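Side-chain contacts in enoyl-CoA hydratase (Mycobacterium tuberculosis, PDB 4JJT), which probably acts as a crotonase-type lyase that adds water reversibly across the double bond of 2-enoyl-CoA thioesters: residues Gln180-Pro183 / Thr184-Val188; Asn195-Asn198 / Ala199-Leu203; Gly218-Leu221 / Glu222-Ala226. All coordinates share one frame; numbering follows the deposited sequence.

Interaction 1: residues Gln180-Pro183 / Thr184-Val188; sequences QLLP and TARRV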
loop_
_atom_site.group_PDB
_atom_site.type_symbol
_atom_site.label_atom_id
_atom_site.label_comp_id
_atom_site.label_asym_id
_atom_site.label_seq_id
_atom_site.Cartn_x
_atom_site.Cartn_y
_atom_site.Cartn_z
ATOM N N GLN A 180 -23.384 -7.813 34.193
ATOM C CA GLN A 180 -24.156 -7.590 32.979
ATOM C C GLN A 180 -23.312 -7.848 31.738
ATOM O O GLN A 180 -23.798 -7.727 30.613
ATOM C CB GLN A 180 -24.692 -6.159 32.939
ATOM C CG GLN A 180 -25.596 -5.774 34.096
ATOM C CD GLN A 180 -27.017 -6.252 33.906
ATOM O OE1 GLN A 180 -27.336 -6.911 32.917
ATOM N NE2 GLN A 180 -27.882 -5.920 34.855
ATOM N N LEU A 181 -22.047 -8.202 31.946
ATOM C CA LEU A 181 -21.104 -8.389 30.843
ATOM C C LEU A 181 -21.553 -9.438 29.828
ATOM O O LEU A 181 -21.802 -9.117 28.668
ATOM C CB LEU A 181 -19.712 -8.743 31.374
ATOM C CG LEU A 181 -18.702 -9.113 30.283
ATOM C CD1 LEU A 181 -18.414 -7.923 29.382
ATOM C CD2 LEU A 181 -17.425 -9.644 30.898
ATOM N N LEU A 182 -21.637 -10.689 30.268
ATOM C CA LEU A 182 -22.094 -11.780 29.408
ATOM C C LEU A 182 -23.509 -11.590 28.837
ATOM O O LEU A 182 -23.719 -11.838 27.650
ATOM C CB LEU A 182 -21.971 -13.136 30.115
ATOM C CG LEU A 182 -20.686 -13.929 29.874
ATOM C CD1 LEU A 182 -20.551 -14.266 28.396
ATOM C CD2 LEU A 182 -19.463 -13.174 30.375
ATOM N N PRO A 183 -24.482 -11.169 29.672
ATOM C CA PRO A 183 -25.812 -10.883 29.116
ATOM C C PRO A 183 -25.791 -9.841 27.999
ATOM O O PRO A 183 -26.536 -9.972 27.028
ATOM C CB PRO A 183 -26.578 -10.351 30.323
ATOM C CG PRO A 183 -25.947 -11.014 31.472
ATOM C CD PRO A 183 -24.495 -11.110 31.145
ATOM N N THR A 184 -24.951 -8.819 28.138
ATOM C CA THR A 184 -24.806 -7.805 27.097
ATOM C C THR A 184 -24.214 -8.426 25.837
ATOM O O THR A 184 -24.679 -8.171 24.724
ATOM C CB THR A 184 -23.918 -6.638 27.571
ATOM O OG1 THR A 184 -24.605 -5.902 28.591
ATOM C CG2 THR A 184 -23.586 -5.703 26.417
ATOM N N ALA A 185 -23.198 -9.261 26.028
ATOM C CA ALA A 185 -22.530 -9.944 24.927
ATOM C C ALA A 185 -23.473 -10.878 24.177
ATOM O O ALA A 185 -23.339 -11.069 22.968
ATOM C CB ALA A 185 -21.324 -10.715 25.441
ATOM N N ARG A 186 -24.423 -11.461 24.900
ATOM C CA ARG A 186 -25.395 -12.364 24.295
ATOM C C ARG A 186 -26.503 -11.593 23.588
ATOM O O ARG A 186 -27.081 -12.077 22.618
ATOM C CB ARG A 186 -25.998 -13.295 25.348
ATOM C CG ARG A 186 -24.989 -14.193 26.038
ATOM C CD ARG A 186 -25.684 -15.251 26.876
ATOM N NE ARG A 186 -24.836 -15.725 27.966
ATOM C CZ ARG A 186 -24.971 -15.349 29.233
ATOM N NH1 ARG A 186 -24.152 -15.829 30.159
ATOM N NH2 ARG A 186 -25.927 -14.496 29.576
ATOM N N ARG A 187 -26.801 -10.394 24.079
ATOM C CA ARG A 187 -27.828 -9.562 23.464
ATOM C C ARG A 187 -27.352 -9.094 22.095
ATOM O O ARG A 187 -28.090 -9.161 21.111
ATOM C CB ARG A 187 -28.170 -8.358 24.346
ATOM C CG ARG A 187 -29.655 -8.029 24.363
ATOM C CD ARG A 187 -29.938 -6.587 24.773
ATOM N NE ARG A 187 -29.418 -6.261 26.097
ATOM C CZ ARG A 187 -28.330 -5.530 26.313
ATOM N NH1 ARG A 187 -27.642 -5.044 25.287
ATOM N NH2 ARG A 187 -27.931 -5.280 27.553
ATOM N N VAL A 188 -26.112 -8.618 22.048
ATOM C CA VAL A 188 -25.470 -8.227 20.800
ATOM C C VAL A 188 -25.421 -9.410 19.846
ATOM O O VAL A 188 -25.696 -9.274 18.654
ATOM C CB VAL A 188 -24.031 -7.726 21.047
ATOM C CG1 VAL A 188 -23.318 -7.468 19.731
ATOM C CG2 VAL A 188 -24.048 -6.471 21.897
#
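Thr184 N to Gln180 O (2.9 Å) opens a ladder of i-to-i+4 backbone bonds, continued by Ala185 on Leu181, Arg186 on Leu182 and Arg187 on Pro183, that winds the first turn of helix 181-193. Thr184 adds a side-chain rung. With OG1 beside its own backbone N and anti to the carbonyl carbon (chi1 -69°), the hydroxyl folds back and donates to Gln180 O at 2.8 Å. That oxygen thus takes two donors from one residue, the amide and the hydroxyl, which reach it from opposite faces of the carbonyl plane. The buried hydroxyl is thereby satisfied within its own turn. In the crotonase-type fold such a helix lies against the central sheet: Leu181 and Thr184 touch Ile116 of strand 114-118, and Leu182 and Ala185 rest on Ile56 of strand 54-59. Arg186 is exposed, although it also touches Ile56. Its chain runs extended from CG to NE, and the guanidinium turns back over Leu182, whose CB sits over one face, off its centre, 3.5 Å from NH1. The two side chains cross obliquely, so a charged group lies across aliphatic carbon. NH2 meanwhile hovers 3.6 Å from Pro183 N and 4.0 Å from Pro183 CG. Nearer the backbone, Arg186 CG lies only 3.1 Å from Leu182 O, beside the carbonyl already engaged by Arg186 N.

Interaction 2: residues Asn195-Asn198 / Ala199-Leu203; sequences NNQN and AVRAL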
loop_
_atom_site.group_PDB
_atom_site.type_symbol
_atom_site.label_atom_id
_atom_site.label_comp_id
_atom_site.label_asym_id
_atom_site.label_seq_id
_atom_site.Cartn_x
_atom_site.Cartn_y
_atom_site.Cartn_z
ATOM N N ASN A 195 -30.193 -11.479 12.223
ATOM C CA ASN A 195 -29.988 -10.846 10.927
ATOM C C ASN A 195 -29.900 -11.856 9.785
ATOM O O ASN A 195 -29.906 -13.066 10.010
ATOM C CB ASN A 195 -28.718 -9.997 10.958
ATOM C CG ASN A 195 -28.999 -8.523 10.781
ATOM O OD1 ASN A 195 -29.450 -7.848 11.706
ATOM N ND2 ASN A 195 -28.723 -8.010 9.590
ATOM N N ASN A 196 -29.826 -11.344 8.559
ATOM C CA ASN A 196 -29.612 -12.173 7.378
ATOM C C ASN A 196 -28.194 -12.727 7.403
ATOM O O ASN A 196 -27.231 -11.991 7.186
ATOM C CB ASN A 196 -29.837 -11.337 6.115
ATOM C CG ASN A 196 -29.801 -12.160 4.836
ATOM O OD1 ASN A 196 -29.279 -13.276 4.799
ATOM N ND2 ASN A 196 -30.352 -11.596 3.768
ATOM N N GLN A 197 -28.072 -14.026 7.655
ATOM C CA GLN A 197 -26.765 -14.645 7.875
ATOM C C GLN A 197 -25.851 -14.700 6.649
ATOM O O GLN A 197 -24.629 -14.751 6.789
ATOM C CB GLN A 197 -26.921 -16.035 8.499
ATOM C CG GLN A 197 -27.411 -15.993 9.934
ATOM C CD GLN A 197 -26.615 -15.021 10.784
ATOM O OE1 GLN A 197 -25.407 -15.179 10.965
ATOM N NE2 GLN A 197 -27.288 -13.998 11.294
ATOM N N ASN A 198 -26.436 -14.693 5.455
ATOM C CA ASN A 198 -25.643 -14.612 4.235
ATOM C C ASN A 198 -25.014 -13.232 4.108
ATOM O O ASN A 198 -23.827 -13.103 3.807
ATOM C CB ASN A 198 -26.494 -14.917 3.002
ATOM C CG ASN A 198 -26.784 -16.396 2.845
ATOM O OD1 ASN A 198 -26.069 -17.242 3.384
ATOM N ND2 ASN A 198 -27.830 -16.715 2.096
ATOM N N ALA A 199 -25.819 -12.203 4.353
ATOM C CA ALA A 199 -25.364 -10.822 4.274
ATOM C C ALA A 199 -24.362 -10.508 5.380
ATOM O O ALA A 199 -23.389 -9.793 5.162
ATOM C CB ALA A 199 -26.552 -9.877 4.345
ATOM N N VAL A 200 -24.609 -11.056 6.566
ATOM C CA VAL A 200 -23.712 -10.875 7.708
ATOM C C VAL A 200 -22.313 -11.418 7.424
ATOM O O VAL A 200 -21.313 -10.732 7.645
ATOM C CB VAL A 200 -24.278 -11.535 8.986
ATOM C CG1 VAL A 200 -23.166 -11.854 9.978
ATOM C CG2 VAL A 200 -25.329 -10.641 9.623
ATOM N N ARG A 201 -22.246 -12.646 6.923
ATOM C CA ARG A 201 -20.965 -13.300 6.697
ATOM C C ARG A 201 -20.245 -12.771 5.464
ATOM O O ARG A 201 -19.017 -12.787 5.404
ATOM C CB ARG A 201 -21.141 -14.819 6.625
ATOM C CG ARG A 201 -21.523 -15.428 7.962
ATOM C CD ARG A 201 -21.900 -16.889 7.835
ATOM N NE ARG A 201 -22.575 -17.360 9.041
ATOM C CZ ARG A 201 -23.126 -18.561 9.165
ATOM N NH1 ARG A 201 -23.084 -19.419 8.154
ATOM N NH2 ARG A 201 -23.723 -18.904 10.299
ATOM N N ALA A 202 -21.010 -12.299 4.486
ATOM C CA ALA A 202 -20.431 -11.684 3.297
ATOM C C ALA A 202 -19.848 -10.321 3.642
ATOM O O ALA A 202 -18.797 -9.936 3.131
ATOM C CB ALA A 202 -21.479 -11.550 2.205
ATOM N N LEU A 203 -20.536 -9.597 4.519
ATOM C CA LEU A 203 -20.101 -8.267 4.926
ATOM C C LEU A 203 -18.871 -8.342 5.825
ATOM O O LEU A 203 -17.932 -7.565 5.666
ATOM C CB LEU A 203 -21.243 -7.525 5.627
ATOM C CG LEU A 203 -21.125 -6.019 5.870
ATOM C CD1 LEU A 203 -20.187 -5.354 4.878
ATOM C CD2 LEU A 203 -22.508 -5.385 5.786
HETATM O O HOH W 1 -22.985 -15.426 11.426
#
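Asn195 CB meets Val200 CG2 at 3.7 Å, an apolar touch that lays the incoming chain against the first turn of helix 197-237, the long C-terminal helix, whose N-cap is Asn196. The same corner packs on another copy of the protein: Asn195 and Asn196 lie against Ala128 of the second subunit, and Val200 against Leu156 of that same subunit. Asn196 shows the capping principle plainly. Its CG stands anti to the backbone N (chi1 -173°), and from there OD1 accepts from Asn198 N at 3.2 Å, with the donor tilted 32° from the carbonyl plane. The bond occupies one of the amide groups that a helix start leaves without a backbone acceptor. The flank of the same side chain leans on Ala199, CG lying 4.0 Å from Ala199 CB, while Asn196 O receives Val200 N to begin the regular ladder. Gln197 bends at chi2 and sends its amide back toward the link from helix 181-193, where NE2 donates to Ile192 O, in that helix, and to Asn195 O; the second bond approaches from above the carbonyl plane rather than along a lone pair. Gln197 and Arg201, one turn apart, do not bond directly, OE1 and NE being 4.1 Å apart, and their amide and guanidinium planes stand 72° from each other. Arg201 NH2 instead forms a salt bridge with Asp53. Asn198 contributes its carbonyl, which accepts from Ala202 N. Arg201 has one further partner, a water that donates to Gln197 OE1 at a short 2.5 Å and accepts from Arg201 NE at 3.1 Å, in the plane of the guanidinium at its edge.

Interaction 3: residues Gly218-Leu221 / Glu222-Ala226; sequences GLWL and EACAA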
loop_
_atom_site.group_PDB
_atom_site.type_symbol
_atom_site.label_atom_id
_atom_site.label_comp_id
_atom_site.label_asym_id
_atom_site.label_seq_id
_atom_site.Cartn_x
_atom_site.Cartn_y
_atom_site.Cartn_z
ATOM N N GLY A 218 2.263 -3.983 7.625
ATOM C CA GLY A 218 2.611 -3.785 9.018
ATOM C C GLY A 218 2.863 -5.093 9.742
ATOM O O GLY A 218 3.829 -5.220 10.490
ATOM N N LEU A 219 1.989 -6.071 9.520
ATOM C CA LEU A 219 2.111 -7.373 10.171
ATOM C C LEU A 219 3.410 -8.081 9.799
ATOM O O LEU A 219 4.003 -8.778 10.624
ATOM C CB LEU A 219 0.906 -8.258 9.843
ATOM C CG LEU A 219 -0.407 -7.900 10.535
ATOM C CD1 LEU A 219 -1.537 -8.790 10.042
ATOM C CD2 LEU A 219 -0.257 -8.009 12.044
ATOM N N TRP A 220 3.844 -7.908 8.554
ATOM C CA TRP A 220 5.103 -8.492 8.102
ATOM C C TRP A 220 6.295 -7.791 8.747
ATOM O O TRP A 220 7.256 -8.437 9.160
ATOM C CB TRP A 220 5.226 -8.434 6.576
ATOM C CG TRP A 220 6.552 -8.923 6.092
ATOM C CD1 TRP A 220 7.626 -8.159 5.741
ATOM C CD2 TRP A 220 6.957 -10.286 5.924
ATOM N NE1 TRP A 220 8.669 -8.959 5.360
ATOM C CE2 TRP A 220 8.286 -10.271 5.464
ATOM C CE3 TRP A 220 6.324 -11.517 6.116
ATOM C CZ2 TRP A 220 8.995 -11.436 5.190
ATOM C CZ3 TRP A 220 7.028 -12.673 5.844
ATOM C CH2 TRP A 220 8.350 -12.625 5.388
ATOM N N LEU A 221 6.226 -6.466 8.825
ATOM C CA LEU A 221 7.298 -5.677 9.415
ATOM C C LEU A 221 7.432 -5.965 10.906
ATOM O O LEU A 221 8.532 -5.925 11.460
ATOM C CB LEU A 221 7.072 -4.187 9.171
ATOM C CG LEU A 221 7.119 -3.715 7.721
ATOM C CD1 LEU A 221 6.613 -2.287 7.613
ATOM C CD2 LEU A 221 8.528 -3.820 7.168
ATOM N N GLU A 222 6.308 -6.253 11.551
ATOM C CA GLU A 222 6.319 -6.635 12.958
ATOM C C GLU A 222 7.042 -7.963 13.150
ATOM O O GLU A 222 7.857 -8.115 14.060
ATOM C CB GLU A 222 4.891 -6.752 13.496
ATOM C CG GLU A 222 4.818 -7.441 14.847
ATOM C CD GLU A 222 3.401 -7.617 15.348
ATOM O OE1 GLU A 222 2.851 -8.727 15.194
ATOM O OE2 GLU A 222 2.841 -6.649 15.905
ATOM N N ALA A 223 6.731 -8.919 12.282
ATOM C CA ALA A 223 7.293 -10.259 12.369
ATOM C C ALA A 223 8.800 -10.253 12.133
ATOM O O ALA A 223 9.545 -10.960 12.811
ATOM C CB ALA A 223 6.602 -11.180 11.378
ATOM N N CYS A 224 9.238 -9.452 11.168
ATOM C CA CYS A 224 10.659 -9.313 10.857
ATOM C C CYS A 224 11.415 -8.681 12.018
ATOM O O CYS A 224 12.494 -9.138 12.391
ATOM C CB CYS A 224 10.852 -8.477 9.590
ATOM S SG CYS A 224 10.411 -9.329 8.058
ATOM N N ALA A 225 10.839 -7.625 12.582
ATOM C CA ALA A 225 11.428 -6.951 13.732
ATOM C C ALA A 225 11.554 -7.902 14.913
ATOM O O ALA A 225 12.522 -7.841 15.672
ATOM C CB ALA A 225 10.601 -5.740 14.113
ATOM N N ALA A 226 10.574 -8.787 15.062
ATOM C CA ALA A 226 10.592 -9.777 16.133
ATOM C C ALA A 226 11.669 -10.828 15.888
ATOM O O ALA A 226 12.423 -11.181 16.793
ATOM C CB ALA A 226 9.228 -10.430 16.269
#
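Trp220 holds CG anti to its backbone N (chi1 175°), while Cys224 turns SG anti to its own carbonyl carbon (chi1 -73°), and these two settings swing an indole and a thiol toward each other across one turn of helix 197-237. The sulfur comes to rest over one face of the indole, 3.1 Å above the plane and displaced from the ring centre. SG lies nearest the nitrogen side of the indole, NE1 3.2 Å and CE2 3.5 Å away, with CD1 of the five-membered ring and CZ2 of the six-membered ring a little farther. Measured to the centroid of the five-membered ring, SG stands 3.6 Å away and 31° off the ring normal, the geometry of a sulfur-aromatic contact. The backbone between the two residues is regular, with Cys224 N bonded to Trp220 O at 3.0 Å and Glu222 N to Gly218 O two residues earlier. This section of the helix meets both its own subunit and its neighbours. Glu222, extended beyond CG, reaches back into its own subunit, where OE1 accepts from Gly137 N and OE2 is hydrogen-bonded to Ser139 OG, at the start of helix 138-146; Leu219 also packs on that helix, touching Val140. Trp220 packs on Leu219 of the fourth subunit while Leu219 packs on Trp220 of that subunit, a reciprocal pairing, and Leu221 reaches Ser213 of the third subunit. Because SG lies over the ring face, the indole N-H, which lies in the ring plane, does not point at it; the closeness of NE1 and SG therefore reflects a polarisable sulfur resting over the pi face, probably held largely by dispersion.

All three contacts are local, within about a helical turn, yet each is shaped by its setting. Interaction 1 belongs to helix 181-193, with an inner face buried on the sheet and an arginine on the exposed side. Interactions 2 and 3 share helix 197-237, their centres about 32 Å apart, and both meet other subunits more widely than interaction 1, where Val188 alone does so. The two N-terminal turns satisfy polar atoms differently: in interaction 1 a threonine hydroxyl doubles a backbone bond, whereas in interaction 2 an asparagine caps and a water bridges. Mid-helix, interaction 3 has no helix end to serve; sulfur meets aromatic ring, and the carboxylate bonds elsewhere in the chain.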